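Local coordinates for protein albumin-1 (Psophocarpus tetragonolobus, PDB 1WBA) that serves as a 2S seed storage protein and belongs to the leguminous Kunitz-type protease inhibitor family, at residues 21-24 with 25-28; 33-36 with 37-40; 83-86 with 87-90; 124-127 with 128-131. All coordinates share one frame; numbering follows the deposited sequence.

Contact 1. Residues 21-24 with 25-28; sequences IVSF and SDGA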
ATOM      1  N   ILE A  21      -1.499  -4.469   7.117  1.00  7.98           N
ATOM      2  CA  ILE A  21      -1.185  -5.213   5.908  1.00  8.45           C
ATOM      3  C   ILE A  21       0.056  -6.045   6.222  1.00 11.25           C
ATOM      4  O   ILE A  21       1.071  -5.509   6.690  1.00 12.45           O
ATOM      5  CB  ILE A  21      -0.873  -4.242   4.744  1.00  7.59           C
ATOM      6  CG1 ILE A  21      -2.102  -3.361   4.463  1.00  8.04           C
ATOM      7  CG2 ILE A  21      -0.440  -5.022   3.509  1.00  9.30           C
ATOM      8  CD1 ILE A  21      -1.863  -2.218   3.469  1.00 11.22           C
ATOM      9  N   VAL A  22      -0.029  -7.348   5.981  1.00 11.56           N
ATOM     10  CA  VAL A  22       1.084  -8.260   6.242  1.00 11.93           C
ATOM     11  C   VAL A  22       1.327  -9.162   5.028  1.00 12.38           C
ATOM     12  O   VAL A  22       0.382  -9.666   4.416  1.00 10.94           O
ATOM     13  CB  VAL A  22       0.796  -9.119   7.508  1.00 12.53           C
ATOM     14  CG1 VAL A  22       1.719 -10.317   7.579  1.00 15.07           C
ATOM     15  CG2 VAL A  22       0.977  -8.270   8.765  1.00 11.59           C
ATOM     16  N   SER A  23       2.592  -9.324   4.660  1.00 10.31           N
ATOM     17  CA  SER A  23       2.964 -10.168   3.546  1.00 10.49           C
ATOM     18  C   SER A  23       2.591 -11.626   3.900  1.00 13.05           C
ATOM     19  O   SER A  23       2.939 -12.146   4.971  1.00 13.18           O
ATOM     20  CB  SER A  23       4.462 -10.005   3.284  1.00 10.47           C
ATOM     21  OG  SER A  23       4.971 -11.016   2.456  1.00 16.53           O
ATOM     22  N   PHE A  24       1.848 -12.259   3.004  1.00 13.87           N
ATOM     23  CA  PHE A  24       1.384 -13.621   3.174  1.00 16.79           C
ATOM     24  C   PHE A  24       2.493 -14.667   3.345  1.00 18.41           C
ATOM     25  O   PHE A  24       2.504 -15.418   4.317  1.00 21.27           O
ATOM     26  CB  PHE A  24       0.496 -13.986   1.979  1.00 20.75           C
ATOM     27  CG  PHE A  24       0.072 -15.421   1.953  1.00 25.29           C
ATOM     28  CD1 PHE A  24      -0.500 -16.013   3.081  1.00 27.22           C
ATOM     29  CD2 PHE A  24       0.241 -16.184   0.805  1.00 28.41           C
ATOM     30  CE1 PHE A  24      -0.893 -17.352   3.074  1.00 27.82           C
ATOM     31  CE2 PHE A  24      -0.152 -17.531   0.784  1.00 31.42           C
ATOM     32  CZ  PHE A  24      -0.722 -18.113   1.926  1.00 29.23           C
ATOM     33  N   SER A  25       3.433 -14.710   2.414  1.00 18.82           N
ATOM     34  CA  SER A  25       4.484 -15.706   2.479  1.00 21.01           C
ATOM     35  C   SER A  25       5.444 -15.640   3.658  1.00 22.77           C
ATOM     36  O   SER A  25       5.917 -16.682   4.104  1.00 26.63           O
ATOM     37  CB  SER A  25       5.276 -15.713   1.184  1.00 22.21           C
ATOM     38  OG  SER A  25       5.845 -14.441   0.970  1.00 28.12           O
ATOM     39  N   ASP A  26       5.736 -14.451   4.183  1.00 18.88           N
ATOM     40  CA  ASP A  26       6.680 -14.373   5.291  1.00 17.90           C
ATOM     41  C   ASP A  26       6.281 -13.614   6.540  1.00 16.42           C
ATOM     42  O   ASP A  26       7.071 -13.517   7.471  1.00 17.84           O
ATOM     43  CB  ASP A  26       8.031 -13.851   4.803  1.00 19.82           C
ATOM     44  CG  ASP A  26       7.958 -12.442   4.218  1.00 19.96           C
ATOM     45  OD1 ASP A  26       6.987 -11.696   4.452  1.00 20.60           O
ATOM     46  OD2 ASP A  26       8.901 -12.092   3.500  1.00 23.19           O
ATOM     47  N   GLY A  27       5.104 -13.009   6.539  1.00 14.17           N
ATOM     48  CA  GLY A  27       4.665 -12.282   7.715  1.00 12.78           C
ATOM     49  C   GLY A  27       5.229 -10.885   7.935  1.00 12.17           C
ATOM     50  O   GLY A  27       4.954 -10.271   8.971  1.00 14.18           O
ATOM     51  N   ALA A  28       5.978 -10.347   6.978  1.00  8.30           N
ATOM     52  CA  ALA A  28       6.525  -9.005   7.163  1.00  9.03           C
ATOM     53  C   ALA A  28       5.467  -7.932   6.903  1.00  8.04           C
ATOM     54  O   ALA A  28       4.630  -8.075   6.013  1.00  8.22           O
ATOM     55  CB  ALA A  28       7.731  -8.783   6.258  1.00  8.37           C
TER
HETATM   56  O   HOH W   1       3.556 -12.604   0.305  1.00 17.27           O
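S23 OG donates to D26 OD1 across the turn, 2.9 Å away. A28 N donates to the same D26 OD1 at 3.0 Å, along a path of 166° at the hydrogen. The two donors come from opposite faces of the carboxylate, each well above its plane. The bond from A28 N, two residues on from the aspartate, makes this an Asx turn. Two backbone bonds close the same reversal. S23 N points almost straight at A28 O, with a separation of 2.7 Å. G27 N reaches S23 O at 2.8 Å on a more bent path, the five-residue closure of an alpha turn. Beside it V22 CG1 lies against the G27 peptide, 3.5 Å from G27 O.

The serine torsion explains the grip. With chi1 at 165°, S23 carries OG beside its own carbonyl carbon, where it has the D26 carboxylate on one side and a water on the other. That water donates to S23 OG at 3.0 Å and accepts from S25 N, so it ties down the outer part of the turn. G27 has a positive phi, 79°, where a CB would run into the D26 carbonyl oxygen, so glycine fits.

Farther out, D26 OD2 forms a salt bridge with K48 of strand 45-48. S23 and A28 also pack on K48. The turn leads out of strand 17-23 toward strand 30-33 in the beta-trefoil fold of this family. With two neutral donors on one carboxylate oxygen and a lysine on the other, D26 is probably held in its charged form.

Contact 2. Residues 33-36 with 37-40; sequences VATG and NENP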
ATOM      1  N   VAL A  33      11.205   3.899   5.964  1.00  7.08           N
ATOM      2  CA  VAL A  33      12.637   4.093   6.211  1.00  5.16           C
ATOM      3  C   VAL A  33      13.211   5.013   5.143  1.00  6.20           C
ATOM      4  O   VAL A  33      12.539   5.366   4.178  1.00  5.52           O
ATOM      5  CB  VAL A  33      13.447   2.747   6.146  1.00  5.12           C
ATOM      6  CG1 VAL A  33      12.960   1.764   7.188  1.00  8.10           C
ATOM      7  CG2 VAL A  33      13.359   2.104   4.757  1.00  5.18           C
ATOM      8  N   ALA A  34      14.448   5.442   5.342  1.00  6.28           N
ATOM      9  CA  ALA A  34      15.108   6.282   4.362  1.00  6.22           C
ATOM     10  C   ALA A  34      15.799   5.314   3.411  1.00  6.09           C
ATOM     11  O   ALA A  34      16.338   4.292   3.846  1.00  6.71           O
ATOM     12  CB  ALA A  34      16.130   7.148   5.029  1.00  4.94           C
ATOM     13  N   THR A  35      15.679   5.559   2.114  1.00  6.00           N
ATOM     14  CA  THR A  35      16.363   4.742   1.123  1.00  6.39           C
ATOM     15  C   THR A  35      17.201   5.723   0.300  1.00  7.69           C
ATOM     16  O   THR A  35      16.965   6.928   0.344  1.00  5.75           O
ATOM     17  CB  THR A  35      15.386   3.983   0.162  1.00  2.97           C
ATOM     18  OG1 THR A  35      14.564   4.915  -0.557  1.00  6.18           O
ATOM     19  CG2 THR A  35      14.538   3.000   0.915  1.00  2.50           C
ATOM     20  N   GLY A  36      18.187   5.217  -0.430  1.00  6.58           N
ATOM     21  CA  GLY A  36      18.990   6.090  -1.260  1.00  6.60           C
ATOM     22  C   GLY A  36      19.661   7.217  -0.505  1.00  6.86           C
ATOM     23  O   GLY A  36      20.373   6.971   0.462  1.00 10.01           O
ATOM     24  N   ASN A  37      19.369   8.448  -0.917  1.00  8.08           N
ATOM     25  CA  ASN A  37      19.955   9.660  -0.333  1.00  8.55           C
ATOM     26  C   ASN A  37      19.085  10.327   0.737  1.00  8.17           C
ATOM     27  O   ASN A  37      19.400  11.421   1.218  1.00  7.39           O
ATOM     28  CB  ASN A  37      20.254  10.656  -1.457  1.00  5.92           C
ATOM     29  CG  ASN A  37      21.071  10.035  -2.571  1.00  6.39           C
ATOM     30  OD1 ASN A  37      22.217   9.645  -2.357  1.00  9.76           O
ATOM     31  ND2 ASN A  37      20.470   9.886  -3.754  1.00  7.26           N
ATOM     32  N   GLU A  38      17.994   9.665   1.111  1.00  6.87           N
ATOM     33  CA  GLU A  38      17.089  10.199   2.127  1.00  6.30           C
ATOM     34  C   GLU A  38      17.743  10.227   3.512  1.00  6.72           C
ATOM     35  O   GLU A  38      18.641   9.445   3.806  1.00  7.31           O
ATOM     36  CB  GLU A  38      15.783   9.386   2.165  1.00  6.27           C
ATOM     37  CG  GLU A  38      14.908   9.600   0.938  1.00  5.23           C
ATOM     38  CD  GLU A  38      13.709   8.677   0.862  1.00  5.79           C
ATOM     39  OE1 GLU A  38      13.566   7.765   1.701  1.00  6.22           O
ATOM     40  OE2 GLU A  38      12.896   8.862  -0.062  1.00  6.99           O
ATOM     41  N   ASN A  39      17.256  11.120   4.361  1.00  5.85           N
ATOM     42  CA  ASN A  39      17.766  11.274   5.719  1.00  8.22           C
ATOM     43  C   ASN A  39      17.066  10.257   6.612  1.00  9.06           C
ATOM     44  O   ASN A  39      15.837  10.189   6.628  1.00  7.73           O
ATOM     45  CB  ASN A  39      17.462  12.700   6.194  1.00 12.16           C
ATOM     46  CG  ASN A  39      17.877  12.962   7.638  1.00 15.73           C
ATOM     47  OD1 ASN A  39      18.299  12.072   8.373  1.00 18.10           O
ATOM     48  ND2 ASN A  39      17.722  14.211   8.055  1.00 25.14           N
ATOM     49  N   PRO A  40      17.838   9.435   7.347  1.00 10.18           N
ATOM     50  CA  PRO A  40      17.248   8.423   8.237  1.00  9.92           C
ATOM     51  C   PRO A  40      16.373   8.996   9.341  1.00 11.58           C
ATOM     52  O   PRO A  40      15.545   8.284   9.904  1.00 13.38           O
ATOM     53  CB  PRO A  40      18.468   7.668   8.779  1.00 12.84           C
ATOM     54  CG  PRO A  40      19.634   8.605   8.526  1.00 16.28           C
ATOM     55  CD  PRO A  40      19.290   9.232   7.214  1.00 11.53           C
TER
HETATM   56  O   HOH W   2      15.035   5.698   8.736  1.00 14.81           O
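E38 OE1 accepts from T35 N at 3.1 Å and is gripped from outside as well, by S45 OG and weakly by L44 N. T35 N comes in about 46° out of the carboxylate plane. The motif is a type II' beta turn from T35 to E38, closed by E38 N donating to T35 O at 3.0 Å. It lies in the surface loop between strands 30-33 and 45-48 of the beta-trefoil. G36 takes the second position with a positive phi, which favours glycine.

The E38 side chain turns back toward the first arm of the turn. It lies alongside T35, pointing the same way. Its CG sits anti to the carbonyl carbon (chi1 -70°), and the chain runs extended from there, past T35 O, to put OE1 at the T35 amide. E38 OE2 goes elsewhere, to K105 in a salt bridge and to Y110 OH. T35 OG1 is bonded to S45 OG. With the carboxylate trimmed to an alanine here, T35 N would probably lose its acceptor, K105 its salt bridge, and Y110 OH and S45 OG a bonding partner.

The two arms also meet beyond the turn. A34 CB sits on the N39-P40 peptide, 3.4 Å from N39 O, and 3.6 Å from P40 CA. A water donates to P40 O at 2.9 Å and accepts a weak bond from A34 N at 3.5 Å.

Contact 3. Residues 83-86 with 87-90; sequences ATDP and HKGD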
ATOM      1  N   ALA A  83      -2.020   4.945  10.152  1.00  9.87           N
ATOM      2  CA  ALA A  83      -2.945   5.245  11.228  1.00 13.58           C
ATOM      3  C   ALA A  83      -2.316   5.557  12.558  1.00 15.66           C
ATOM      4  O   ALA A  83      -2.950   6.143  13.429  1.00 19.56           O
ATOM      5  CB  ALA A  83      -3.928   4.087  11.376  1.00 14.68           C
ATOM      6  N   THR A  84      -1.067   5.183  12.727  1.00 16.24           N
ATOM      7  CA  THR A  84      -0.418   5.418  13.993  1.00 19.36           C
ATOM      8  C   THR A  84       0.872   6.228  13.905  1.00 20.10           C
ATOM      9  O   THR A  84       1.376   6.551  12.818  1.00 17.02           O
ATOM     10  CB  THR A  84      -0.070   4.082  14.649  1.00 18.19           C
ATOM     11  OG1 THR A  84       0.975   3.450  13.904  1.00 20.37           O
ATOM     12  CG2 THR A  84      -1.287   3.165  14.651  1.00 20.56           C
ATOM     13  N   ASP A  85       1.379   6.595  15.075  1.00 18.14           N
ATOM     14  CA  ASP A  85       2.639   7.303  15.156  1.00 19.24           C
ATOM     15  C   ASP A  85       3.642   6.253  14.702  1.00 17.55           C
ATOM     16  O   ASP A  85       3.408   5.051  14.884  1.00 17.85           O
ATOM     17  CB  ASP A  85       2.929   7.711  16.602  1.00 21.55           C
ATOM     18  CG  ASP A  85       1.946   8.743  17.130  1.00 22.50           C
ATOM     19  OD1 ASP A  85       1.637   9.730  16.428  1.00 23.79           O
ATOM     20  OD2 ASP A  85       1.489   8.569  18.272  1.00 29.40           O
ATOM     21  N   PRO A  86       4.803   6.678  14.182  1.00 15.68           N
ATOM     22  CA  PRO A  86       5.262   8.053  13.987  1.00 15.37           C
ATOM     23  C   PRO A  86       4.769   8.769  12.726  1.00 15.32           C
ATOM     24  O   PRO A  86       5.109   9.928  12.504  1.00 16.21           O
ATOM     25  CB  PRO A  86       6.772   7.883  13.965  1.00 13.83           C
ATOM     26  CG  PRO A  86       6.931   6.586  13.256  1.00 15.88           C
ATOM     27  CD  PRO A  86       5.873   5.717  13.865  1.00 13.17           C
ATOM     28  N   HIS A  87       3.948   8.106  11.920  1.00 13.46           N
ATOM     29  CA  HIS A  87       3.483   8.701  10.674  1.00 13.58           C
ATOM     30  C   HIS A  87       1.977   8.790  10.604  1.00 14.17           C
ATOM     31  O   HIS A  87       1.387   8.613   9.543  1.00 13.16           O
ATOM     32  CB  HIS A  87       3.996   7.884   9.489  1.00 13.34           C
ATOM     33  CG  HIS A  87       5.462   7.603   9.548  1.00 10.60           C
ATOM     34  ND1 HIS A  87       6.418   8.577   9.346  1.00 14.50           N
ATOM     35  CD2 HIS A  87       6.141   6.473   9.854  1.00  9.33           C
ATOM     36  CE1 HIS A  87       7.620   8.062   9.530  1.00 11.94           C
ATOM     37  NE2 HIS A  87       7.477   6.782   9.840  1.00 14.04           N
ATOM     38  N   LYS A  88       1.363   9.138  11.725  1.00 14.78           N
ATOM     39  CA  LYS A  88      -0.074   9.241  11.795  1.00 15.13           C
ATOM     40  C   LYS A  88      -0.607  10.221  10.772  1.00 13.68           C
ATOM     41  O   LYS A  88      -0.240  11.391  10.748  1.00 12.13           O
ATOM     42  CB  LYS A  88      -0.497   9.653  13.203  1.00 19.10           C
ATOM     43  CG  LYS A  88      -1.939   9.313  13.553  1.00 25.34           C
ATOM     44  CD  LYS A  88      -2.163   9.388  15.066  1.00 31.78           C
ATOM     45  CE  LYS A  88      -1.951  10.813  15.589  1.00 37.39           C
ATOM     46  NZ  LYS A  88      -1.973  10.942  17.092  1.00 41.10           N
ATOM     47  N   GLY A  89      -1.452   9.717   9.891  1.00 10.91           N
ATOM     48  CA  GLY A  89      -2.034  10.567   8.883  1.00 10.89           C
ATOM     49  C   GLY A  89      -1.262  10.671   7.587  1.00 11.91           C
ATOM     50  O   GLY A  89      -1.817  11.171   6.623  1.00 14.59           O
ATOM     51  N   ASP A  90      -0.010  10.215   7.534  1.00  9.97           N
ATOM     52  CA  ASP A  90       0.752  10.292   6.284  1.00 10.27           C
ATOM     53  C   ASP A  90       0.088   9.399   5.243  1.00  9.03           C
ATOM     54  O   ASP A  90      -0.213   8.242   5.505  1.00  9.08           O
ATOM     55  CB  ASP A  90       2.218   9.895   6.486  1.00 12.16           C
ATOM     56  CG  ASP A  90       3.041  11.016   7.082  1.00 18.32           C
ATOM     57  OD1 ASP A  90       2.919  12.168   6.612  1.00 22.66           O
ATOM     58  OD2 ASP A  90       3.808  10.755   8.024  1.00 21.59           O
TER
HETATM   59  O   HOH W   3       3.225   5.283  11.143  1.00 18.02           O
HETATM   60  O   HOH W   4       2.592  10.779  14.161  1.00 36.09           O
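P86 lies over one face of the H87 imidazole. Its CG is 3.8 Å from the centroid of the H87 ring and 29° off the ring normal, a CH-pi contact. P86 CB stands over the same face, a little higher. D90 OD2 is at the edge of the imidazole, in its plane. The ring of Y55 also meets H87, with the planes at about 75°, and P86 touches Y55 too. L106 and P43 add further packing around the imidazole.

The peptide bond before P86 is cis. It folds the chain sharply between T84 and H87, as in a type VI turn. H87 N gives T84 O only a weak bond at 3.1 Å, bent to 126°. A water supports this closure, donating to T84 O at 2.8 Å and accepting from H87 N.

A type II beta turn from H87 to D90 follows directly, closed by D90 N to H87 O at 2.9 Å. G89 has a positive phi there, where a CB would collide with the carbonyl of K88. The two turns together build the loop from strand 78-82 to strand 92-97 of the beta-trefoil. The backbones of G89 and D90 bond back to F82, and D90 OD1 pairs with R109.

K88 runs back across the first turn. Its CG passes A83 O at 3.3 Å. The chain bends at chi3 and then lies alongside D85, pointing the same way. K88 NZ and D85 OD1 form a long salt bridge of 3.9 Å. A second water donates to D85 OD1 at 2.7 Å and accepts from K88 N.

Contact 4. Residues 124-127 with 128-131; sequences SNTP and RTYK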
ATOM      1  N   SER A 124      -4.202 -14.639  -4.606  1.00 17.77           N
ATOM      2  CA  SER A 124      -3.866 -16.032  -4.896  1.00 20.75           C
ATOM      3  C   SER A 124      -5.072 -16.926  -4.690  1.00 22.56           C
ATOM      4  O   SER A 124      -6.170 -16.465  -4.363  1.00 21.75           O
ATOM      5  CB  SER A 124      -2.697 -16.527  -4.022  1.00 17.99           C
ATOM      6  OG  SER A 124      -3.081 -16.766  -2.677  1.00 16.23           O
ATOM      7  N   ASN A 125      -4.860 -18.215  -4.887  1.00 26.21           N
ATOM      8  CA  ASN A 125      -5.940 -19.164  -4.709  1.00 32.12           C
ATOM      9  C   ASN A 125      -6.224 -19.335  -3.213  1.00 30.88           C
ATOM     10  O   ASN A 125      -7.327 -19.725  -2.817  1.00 34.79           O
ATOM     11  CB  ASN A 125      -5.620 -20.491  -5.418  1.00 38.61           C
ATOM     12  CG  ASN A 125      -5.731 -20.375  -6.940  1.00 45.03           C
ATOM     13  OD1 ASN A 125      -6.396 -19.473  -7.457  1.00 47.67           O
ATOM     14  ND2 ASN A 125      -5.067 -21.276  -7.663  1.00 50.45           N
ATOM     15  N   THR A 126      -5.230 -19.023  -2.388  1.00 27.22           N
ATOM     16  CA  THR A 126      -5.399 -19.099  -0.949  1.00 25.01           C
ATOM     17  C   THR A 126      -6.414 -18.026  -0.542  1.00 22.72           C
ATOM     18  O   THR A 126      -6.287 -16.862  -0.913  1.00 20.89           O
ATOM     19  CB  THR A 126      -4.080 -18.830  -0.221  1.00 25.51           C
ATOM     20  OG1 THR A 126      -3.077 -19.719  -0.726  1.00 27.50           O
ATOM     21  CG2 THR A 126      -4.245 -19.039   1.279  1.00 25.17           C
ATOM     22  N   PRO A 127      -7.448 -18.424   0.210  1.00 20.91           N
ATOM     23  CA  PRO A 127      -8.499 -17.517   0.677  1.00 17.03           C
ATOM     24  C   PRO A 127      -7.972 -16.370   1.528  1.00 12.71           C
ATOM     25  O   PRO A 127      -7.023 -16.542   2.294  1.00 10.64           O
ATOM     26  CB  PRO A 127      -9.383 -18.431   1.520  1.00 20.26           C
ATOM     27  CG  PRO A 127      -9.189 -19.771   0.870  1.00 24.01           C
ATOM     28  CD  PRO A 127      -7.710 -19.802   0.653  1.00 19.88           C
ATOM     29  N   ARG A 128      -8.628 -15.218   1.411  1.00 10.41           N
ATOM     30  CA  ARG A 128      -8.275 -14.022   2.173  1.00 11.93           C
ATOM     31  C   ARG A 128      -6.886 -13.469   1.852  1.00 11.54           C
ATOM     32  O   ARG A 128      -6.277 -12.772   2.676  1.00 10.93           O
ATOM     33  CB  ARG A 128      -8.424 -14.282   3.684  1.00 12.74           C
ATOM     34  CG  ARG A 128      -9.777 -14.852   4.088  1.00 13.50           C
ATOM     35  CD  ARG A 128      -9.776 -15.407   5.510  1.00 16.42           C
ATOM     36  NE  ARG A 128     -11.007 -16.152   5.773  1.00 22.63           N
ATOM     37  CZ  ARG A 128     -11.288 -16.807   6.902  1.00 25.87           C
ATOM     38  NH1 ARG A 128     -10.426 -16.832   7.911  1.00 25.55           N
ATOM     39  NH2 ARG A 128     -12.467 -17.403   7.041  1.00 24.96           N
ATOM     40  N   THR A 129      -6.367 -13.820   0.679  1.00  9.32           N
ATOM     41  CA  THR A 129      -5.085 -13.294   0.252  1.00 10.02           C
ATOM     42  C   THR A 129      -5.376 -12.296  -0.898  1.00  8.99           C
ATOM     43  O   THR A 129      -6.207 -12.556  -1.778  1.00  7.65           O
ATOM     44  CB  THR A 129      -4.086 -14.400  -0.169  1.00  6.70           C
ATOM     45  OG1 THR A 129      -4.578 -15.093  -1.317  1.00  7.84           O
ATOM     46  CG2 THR A 129      -3.849 -15.373   0.978  1.00  9.45           C
ATOM     47  N   TYR A 130      -4.695 -11.155  -0.879  1.00  7.80           N
ATOM     48  CA  TYR A 130      -4.914 -10.101  -1.860  1.00  6.29           C
ATOM     49  C   TYR A 130      -3.637  -9.485  -2.385  1.00  6.56           C
ATOM     50  O   TYR A 130      -2.557  -9.764  -1.892  1.00  7.52           O
ATOM     51  CB  TYR A 130      -5.740  -8.994  -1.194  1.00  4.48           C
ATOM     52  CG  TYR A 130      -7.086  -9.496  -0.804  1.00  4.55           C
ATOM     53  CD1 TYR A 130      -8.122  -9.504  -1.726  1.00  4.69           C
ATOM     54  CD2 TYR A 130      -7.298 -10.071   0.444  1.00  4.74           C
ATOM     55  CE1 TYR A 130      -9.342 -10.070  -1.427  1.00  5.82           C
ATOM     56  CE2 TYR A 130      -8.526 -10.648   0.767  1.00  6.20           C
ATOM     57  CZ  TYR A 130      -9.542 -10.644  -0.181  1.00  7.03           C
ATOM     58  OH  TYR A 130     -10.768 -11.179   0.117  1.00  7.92           O
ATOM     59  N   LYS A 131      -3.778  -8.646  -3.402  1.00  7.74           N
ATOM     60  CA  LYS A 131      -2.648  -7.914  -3.964  1.00  8.24           C
ATOM     61  C   LYS A 131      -3.146  -6.493  -4.119  1.00  7.90           C
ATOM     62  O   LYS A 131      -4.357  -6.255  -4.181  1.00  7.19           O
ATOM     63  CB  LYS A 131      -2.202  -8.483  -5.311  1.00  6.82           C
ATOM     64  CG  LYS A 131      -3.210  -8.362  -6.404  1.00  9.42           C
ATOM     65  CD  LYS A 131      -2.628  -8.864  -7.685  1.00 11.22           C
ATOM     66  CE  LYS A 131      -3.694  -8.955  -8.734  1.00 15.49           C
ATOM     67  NZ  LYS A 131      -3.106  -9.273 -10.058  1.00 23.53           N
TER
HETATM   68  O   HOH W   5      -8.276 -14.375  -1.941  1.00 24.96           O
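T126 to T129 form a type II beta turn, with P127 and R128 at its corners. R128 has a positive phi of 64°, as the third position of this turn requires. The closing bond, T129 N to T126 O, is weak at 3.4 Å. The turn belongs to the hairpin connection between the antiparallel strands 116-122 and 130-136 of the beta-trefoil.

T129 OG1 also donates to T126 O; at 2.5 Å the bond is very short and its exact length doubtful. The T129 chi1 of 64° sets OG1 between its own N and carbonyl carbon, facing back into the turn. S124 OG in turn donates to T129 OG1 at 2.6 Å. T126 N gives S124 OG a weak bond at 3.1 Å. The three bonds run from T126 N through two hydroxyls back to T126 O. A valine in place of T129 would probably leave S124 OG without its acceptor here and T126 O with only weak partners in the turn.

T126 and T129 cross at about a right angle, and their CG2 atoms meet at 3.7 Å. The ring of F24 packs against both threonines. The R128 chain is extended from CG to NE and bonds through NH1 to A8 O. A water donates to T129 O at 2.8 Å and, more weakly, to T126 O.

Overall arrangement
The four contacts are turns in or beside the connections between strands of one beta-trefoil chain, and they follow one another in series. Contacts 1 and 4 are neighbours, with centres about 12 Å apart. They reach the same antiparallel sheet and touch directly: F24 CZ lies 3.7 Å from T126 CG2. Strand 166-171 runs beside both, pairing with strands 17-23 and 130-136. Contact 2 lies on the opposite side of the chain's centre from contact 4, about 32 Å between centres. Contact 3 is about 18 Å from contact 2, centre to centre. Contacts 2, 3 and 4 lie at the surface of this compact, helix-free storage protein, and contact 1 is partly buried.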